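Local coordinates for exopolysaccharide biosynthesis protein (Pantoea stewartii subsp. stewartii DC283, PDB 6TGF) that modifies the glycan of the bacterial biofilm, probably by hydrolysis, using a bacteriophage tailspike-like parallel beta-helix fold, at residues Leu430-Cys435 against Gly457-Asp462; Ile474-Arg479 against Asp494-Gly499. One frame throughout, in Å; residues are numbered along the deposited sequence.

Contact 1 (Leu430-Cys435 against Gly457-Asp462)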
loop_
_atom_site.group_PDB
_atom_site.type_symbol
_atom_site.label_atom_id
_atom_site.label_comp_id
_atom_site.label_asym_id
_atom_site.label_seq_id
_atom_site.Cartn_x
_atom_site.Cartn_y
_atom_site.Cartn_z
ATOM N N LEU B 430 -13.545 -11.408 -11.527
ATOM C CA LEU B 430 -14.039 -10.042 -11.204
ATOM C C LEU B 430 -15.331 -9.786 -11.988
ATOM O O LEU B 430 -15.254 -9.662 -13.220
ATOM C CB LEU B 430 -12.966 -9.007 -11.564
ATOM C CG LEU B 430 -11.558 -9.286 -11.041
ATOM C CD1 LEU B 430 -10.594 -8.199 -11.489
ATOM C CD2 LEU B 430 -11.547 -9.412 -9.525
ATOM N N ASN B 431 -16.471 -9.736 -11.296
ATOM C CA ASN B 431 -17.783 -9.321 -11.862
ATOM C C ASN B 431 -18.083 -7.911 -11.342
ATOM O O ASN B 431 -18.930 -7.776 -10.437
ATOM C CB ASN B 431 -18.879 -10.339 -11.530
ATOM C CG ASN B 431 -20.200 -10.049 -12.211
ATOM O OD1 ASN B 431 -20.341 -9.055 -12.923
ATOM N ND2 ASN B 431 -21.179 -10.910 -11.993
ATOM N N LEU B 432 -17.399 -6.905 -11.895
ATOM C CA LEU B 432 -17.361 -5.520 -11.354
ATOM C C LEU B 432 -17.600 -4.499 -12.465
ATOM O O LEU B 432 -16.747 -3.653 -12.726
ATOM C CB LEU B 432 -16.001 -5.307 -10.681
ATOM C CG LEU B 432 -15.701 -6.213 -9.488
ATOM C CD1 LEU B 432 -14.258 -6.056 -9.039
ATOM C CD2 LEU B 432 -16.647 -5.930 -8.331
ATOM N N PRO B 433 -18.772 -4.530 -13.142
ATOM C CA PRO B 433 -19.139 -3.478 -14.091
ATOM C C PRO B 433 -19.410 -2.135 -13.392
ATOM O O PRO B 433 -19.813 -2.145 -12.240
ATOM C CB PRO B 433 -20.420 -4.010 -14.753
ATOM C CG PRO B 433 -21.001 -4.970 -13.735
ATOM C CD PRO B 433 -19.800 -5.578 -13.041
ATOM N N ARG B 434 -19.169 -1.027 -14.101
ATOM C CA ARG B 434 -19.460 0.360 -13.646
ATOM C C ARG B 434 -18.803 0.624 -12.286
ATOM O O ARG B 434 -19.502 1.106 -11.374
ATOM C CB ARG B 434 -20.973 0.585 -13.555
ATOM C CG ARG B 434 -21.718 0.422 -14.870
ATOM C CD ARG B 434 -23.150 0.887 -14.710
ATOM N NE ARG B 434 -23.954 0.706 -15.910
ATOM C CZ ARG B 434 -25.244 1.013 -16.011
ATOM N NH1 ARG B 434 -25.895 1.521 -14.977
ATOM N NH2 ARG B 434 -25.881 0.813 -17.152
ATOM N N CYS B 435 -17.510 0.316 -12.154
ATOM C CA CYS B 435 -16.682 0.637 -10.963
ATOM C C CYS B 435 -15.892 1.922 -11.237
ATOM O O CYS B 435 -14.998 1.890 -12.107
ATOM C CB CYS B 435 -15.741 -0.509 -10.616
ATOM S SG CYS B 435 -16.579 -1.910 -9.833
ATOM N N GLY B 457 -16.037 1.133 -16.568
ATOM C CA GLY B 457 -15.377 1.428 -15.282
ATOM C C GLY B 457 -14.393 2.578 -15.389
ATOM O O GLY B 457 -14.315 3.205 -16.467
ATOM N N GLN B 458 -13.684 2.848 -14.289
ATOM C CA GLN B 458 -12.553 3.810 -14.196
ATOM C C GLN B 458 -11.512 3.211 -13.244
ATOM O O GLN B 458 -11.739 3.258 -12.016
ATOM C CB GLN B 458 -13.045 5.174 -13.711
ATOM C CG GLN B 458 -11.960 6.240 -13.663
ATOM C CD GLN B 458 -12.435 7.512 -13.001
ATOM O OE1 GLN B 458 -13.030 7.493 -11.926
ATOM N NE2 GLN B 458 -12.168 8.636 -13.645
ATOM N N TRP B 459 -10.429 2.656 -13.798
ATOM C CA TRP B 459 -9.454 1.806 -13.066
ATOM C C TRP B 459 -8.028 2.332 -13.259
ATOM O O TRP B 459 -7.647 2.598 -14.415
ATOM C CB TRP B 459 -9.557 0.351 -13.537
ATOM C CG TRP B 459 -10.844 -0.328 -13.185
ATOM C CD1 TRP B 459 -11.989 -0.359 -13.926
ATOM C CD2 TRP B 459 -11.111 -1.107 -12.004
ATOM N NE1 TRP B 459 -12.950 -1.094 -13.287
ATOM C CE2 TRP B 459 -12.442 -1.567 -12.105
ATOM C CE3 TRP B 459 -10.361 -1.456 -10.875
ATOM C CZ2 TRP B 459 -13.031 -2.357 -11.120
ATOM C CZ3 TRP B 459 -10.946 -2.235 -9.900
ATOM C CH2 TRP B 459 -12.264 -2.678 -10.022
ATOM N N ILE B 460 -7.286 2.478 -12.156
ATOM C CA ILE B 460 -5.796 2.398 -12.135
ATOM C C ILE B 460 -5.444 0.913 -11.998
ATOM O O ILE B 460 -5.959 0.275 -11.061
ATOM C CB ILE B 460 -5.179 3.245 -11.001
ATOM C CG1 ILE B 460 -5.394 4.744 -11.230
ATOM C CG2 ILE B 460 -3.701 2.913 -10.828
ATOM C CD1 ILE B 460 -4.988 5.618 -10.059
ATOM N N ILE B 461 -4.624 0.383 -12.909
ATOM C CA ILE B 461 -4.203 -1.051 -12.919
ATOM C C ILE B 461 -2.673 -1.113 -13.003
ATOM O O ILE B 461 -2.134 -0.963 -14.114
ATOM C CB ILE B 461 -4.891 -1.823 -14.064
ATOM C CG1 ILE B 461 -6.409 -1.611 -14.048
ATOM C CG2 ILE B 461 -4.516 -3.298 -14.011
ATOM C CD1 ILE B 461 -7.167 -2.361 -15.125
ATOM N N ASP B 462 -2.012 -1.313 -11.858
ATOM C CA ASP B 462 -0.546 -1.545 -11.751
ATOM C C ASP B 462 -0.291 -3.036 -11.510
ATOM O O ASP B 462 -0.912 -3.597 -10.586
ATOM C CB ASP B 462 0.080 -0.735 -10.614
ATOM C CG ASP B 462 0.103 0.763 -10.850
ATOM O OD1 ASP B 462 0.149 1.180 -12.028
ATOM O OD2 ASP B 462 0.079 1.503 -9.849
HETATM O O HOH W 1 -16.220 -1.453 -14.127
#
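C435 meets W459 where the turn that follows strand 430-431 comes up to the start of strand 458-467. The benzo part of the indole does the touching: CZ2 of W459 is 3.3 Å from CB of C435. The sulfur makes a Cys sulfur-aromatic contact, with SG of C435 5.0 Å from the centroid of the six-membered ring of W459. At the next rim atom, CD1 of L432 approaches CH2 of W459 at 4.0 Å, and the two side chains cross at about a right angle. W459 has CG anti to its own carbonyl carbon and beside its backbone N (chi1 -67°), which starts the side chain off on the side of C435.

Beside this apolar patch the backbones are tied by one direct bond, from N of Q458 to O of C435 (2.7 Å). A water also bridges the two segments. It donates to O of L432 (2.7 Å) and accepts from N of C435 (2.9 Å). It sits in the plane of the indole, where NE1 of W459 gives it a weak bond of 3.4 Å.

Farther out, I414 packs on both C435 and W459, while I440 and S438 of strand 438-441 and I454 also meet the indole. L432 rests on I396, A398 and L416, and the side chain of Q458 turns elsewhere, OE1 accepting from N of Q437. The contact therefore lies in the buried interior of the parallel beta-helix. Its chemistry is that of a greasy core with a polar seam: carbon and sulfur pack round the indole, while the water engages the buried polar atoms of the turn and, loosely, the indole N-H.

Contact 2 (Ile474-Arg479 against Asp494-Gly499)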
loop_
_atom_site.group_PDB
_atom_site.type_symbol
_atom_site.label_atom_id
_atom_site.label_comp_id
_atom_site.label_asym_id
_atom_site.label_seq_id
_atom_site.Cartn_x
_atom_site.Cartn_y
_atom_site.Cartn_z
ATOM N N ILE B 474 -12.986 -8.499 -19.873
ATOM C CA ILE B 474 -13.937 -7.593 -20.584
ATOM C C ILE B 474 -13.860 -6.210 -19.927
ATOM O O ILE B 474 -14.236 -6.097 -18.746
ATOM C CB ILE B 474 -15.370 -8.165 -20.576
ATOM C CG1 ILE B 474 -15.439 -9.572 -21.182
ATOM C CG2 ILE B 474 -16.334 -7.209 -21.264
ATOM C CD1 ILE B 474 -15.073 -9.647 -22.649
ATOM N N ALA B 475 -13.374 -5.209 -20.667
ATOM C CA ALA B 475 -13.200 -3.810 -20.208
ATOM C C ALA B 475 -13.803 -2.847 -21.239
ATOM O O ALA B 475 -13.165 -1.817 -21.531
ATOM C CB ALA B 475 -11.734 -3.536 -19.973
ATOM N N TRP B 476 -14.998 -3.167 -21.753
ATOM C CA TRP B 476 -15.711 -2.374 -22.792
ATOM C C TRP B 476 -16.044 -0.984 -22.236
ATOM O O TRP B 476 -16.616 -0.917 -21.131
ATOM C CB TRP B 476 -16.981 -3.091 -23.271
ATOM C CG TRP B 476 -16.754 -4.427 -23.909
ATOM C CD1 TRP B 476 -15.629 -4.862 -24.547
ATOM C CD2 TRP B 476 -17.706 -5.502 -24.002
ATOM N NE1 TRP B 476 -15.808 -6.138 -25.010
ATOM C CE2 TRP B 476 -17.072 -6.556 -24.694
ATOM C CE3 TRP B 476 -19.023 -5.680 -23.563
ATOM C CZ2 TRP B 476 -17.714 -7.766 -24.955
ATOM C CZ3 TRP B 476 -19.657 -6.877 -23.822
ATOM C CH2 TRP B 476 -19.008 -7.905 -24.508
ATOM N N HIS B 477 -15.680 0.075 -22.970
ATOM C CA HIS B 477 -15.925 1.502 -22.617
ATOM C C HIS B 477 -15.266 1.852 -21.276
ATOM O O HIS B 477 -15.653 2.880 -20.689
ATOM C CB HIS B 477 -17.433 1.802 -22.567
ATOM C CG HIS B 477 -18.163 1.505 -23.833
ATOM N ND1 HIS B 477 -18.011 2.270 -24.973
ATOM C CD2 HIS B 477 -19.060 0.544 -24.138
ATOM C CE1 HIS B 477 -18.775 1.783 -25.929
ATOM N NE2 HIS B 477 -19.431 0.725 -25.443
ATOM N N SER B 478 -14.310 1.043 -20.806
ATOM C CA SER B 478 -13.686 1.185 -19.465
ATOM C C SER B 478 -12.510 2.166 -19.544
ATOM O O SER B 478 -11.662 2.003 -20.441
ATOM C CB SER B 478 -13.261 -0.148 -18.910
ATOM O OG SER B 478 -13.124 -0.081 -17.499
ATOM N N ARG B 479 -12.473 3.142 -18.635
ATOM C CA ARG B 479 -11.446 4.218 -18.586
ATOM C C ARG B 479 -10.234 3.704 -17.800
ATOM O O ARG B 479 -10.207 3.884 -16.564
ATOM C CB ARG B 479 -12.045 5.483 -17.962
ATOM C CG ARG B 479 -13.288 6.004 -18.670
ATOM C CD ARG B 479 -13.953 7.130 -17.901
ATOM N NE ARG B 479 -14.689 6.669 -16.732
ATOM C CZ ARG B 479 -15.163 7.457 -15.769
ATOM N NH1 ARG B 479 -14.975 8.766 -15.816
ATOM N NH2 ARG B 479 -15.824 6.929 -14.754
ATOM N N ASP B 494 -9.769 -6.855 -23.375
ATOM C CA ASP B 494 -10.641 -6.276 -24.429
ATOM C C ASP B 494 -11.146 -4.916 -23.934
ATOM O O ASP B 494 -12.116 -4.896 -23.153
ATOM C CB ASP B 494 -11.779 -7.234 -24.788
ATOM C CG ASP B 494 -12.581 -6.820 -26.009
ATOM O OD1 ASP B 494 -12.438 -5.665 -26.446
ATOM O OD2 ASP B 494 -13.343 -7.662 -26.515
ATOM N N ASN B 495 -10.501 -3.828 -24.369
ATOM C CA ASN B 495 -10.846 -2.430 -23.996
ATOM C C ASN B 495 -11.535 -1.748 -25.185
ATOM O O ASN B 495 -11.338 -0.532 -25.367
ATOM C CB ASN B 495 -9.605 -1.664 -23.524
ATOM C CG ASN B 495 -9.919 -0.373 -22.797
ATOM O OD1 ASN B 495 -9.064 0.501 -22.691
ATOM N ND2 ASN B 495 -11.135 -0.236 -22.289
ATOM N N SER B 496 -12.329 -2.506 -25.951
ATOM C CA SER B 496 -13.041 -2.046 -27.175
ATOM C C SER B 496 -14.331 -1.319 -26.779
ATOM O O SER B 496 -14.540 -1.104 -25.570
ATOM C CB SER B 496 -13.314 -3.202 -28.106
ATOM O OG SER B 496 -14.290 -4.078 -27.560
ATOM N N GLU B 497 -15.158 -0.953 -27.765
ATOM C CA GLU B 497 -16.418 -0.188 -27.569
ATOM C C GLU B 497 -17.623 -1.069 -27.925
ATOM O O GLU B 497 -18.543 -0.570 -28.597
ATOM C CB GLU B 497 -16.372 1.089 -28.410
ATOM C CG GLU B 497 -15.225 2.007 -28.032
ATOM C CD GLU B 497 -15.282 3.383 -28.671
ATOM O OE1 GLU B 497 -15.866 3.502 -29.768
ATOM O OE2 GLU B 497 -14.746 4.334 -28.066
ATOM N N GLN B 498 -17.614 -2.330 -27.480
ATOM C CA GLN B 498 -18.759 -3.271 -27.613
ATOM C C GLN B 498 -19.761 -3.009 -26.484
ATOM O O GLN B 498 -19.349 -2.469 -25.438
ATOM C CB GLN B 498 -18.286 -4.725 -27.565
ATOM C CG GLN B 498 -17.491 -5.154 -28.789
ATOM C CD GLN B 498 -17.524 -6.646 -29.006
ATOM O OE1 GLN B 498 -17.905 -7.417 -28.127
ATOM N NE2 GLN B 498 -17.121 -7.068 -30.193
ATOM N N GLY B 499 -21.028 -3.379 -26.700
ATOM C CA GLY B 499 -22.107 -3.300 -25.695
ATOM C C GLY B 499 -22.498 -1.866 -25.379
ATOM O O GLY B 499 -22.045 -0.953 -26.096
#
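W476 lies flat between two carbons: CG2 of I474, from its own segment, sits over the centre of one face, and CB of Q498 over the centre of the other, 3.6 Å above the ring plane of W476. The Q498 contact is a CH-pi one, over the five-membered ring. At the indole edge stands the carboxylate of D494, turned 82° from the ring; NE1 of W476 points almost straight at OD2 of D494, though at 3.3 Å the bond is weak. The other oxygen of D494, OD1, accepts from both OG and N of S496, the latter closing an Asx turn.

H477 has E497 CA over one face, offset toward the rim. In its ring plane NE2 of H477 donates to O of G499 (3.2 Å), approaching from above that carbonyl's plane. The backbone N of H477 donates to O of S496.

ND2 of N495 donates to O of A475 (2.7 Å), which S478 N also grips, and, on a lone pair, to O of S478 (3.0 Å), spanning the ends of the type II turn A475-S478. OD1 of N495 is hydrogen-bonded to OG of S510.

I474 and D494 form a parallel bridge, so these loops carry on from strands 473-474 and 493-494 in successive rungs. Segment 474-479 then leads into strand 479-488, whose L480 packs on A475 and N495, while backbone bonds join I474 and W476 to 452-456 on the rung before.

Contact 1 closes before contact 2 opens along the chain, and the two stand 11 Å apart between centres. They adjoin through R479: its N to G457 O (2.8 Å) and its O to W459 N (3.0 Å) are probable backbone hydrogen bonds pairing strand 458-467 with strand 479-488. Contact 1 is wholly buried and mostly apolar, with one direct backbone bond and a water. Contact 2 is larger and partly exposed; it adds to its backbone bonds an amide and an imidazole that donate to backbone carbonyls, a carboxylate that weakly accepts from an indole N-H, and CH-pi contacts over ring faces. The difference follows place: one lies in the beta-helix interior, the other in loops that follow short strands of successive rungs.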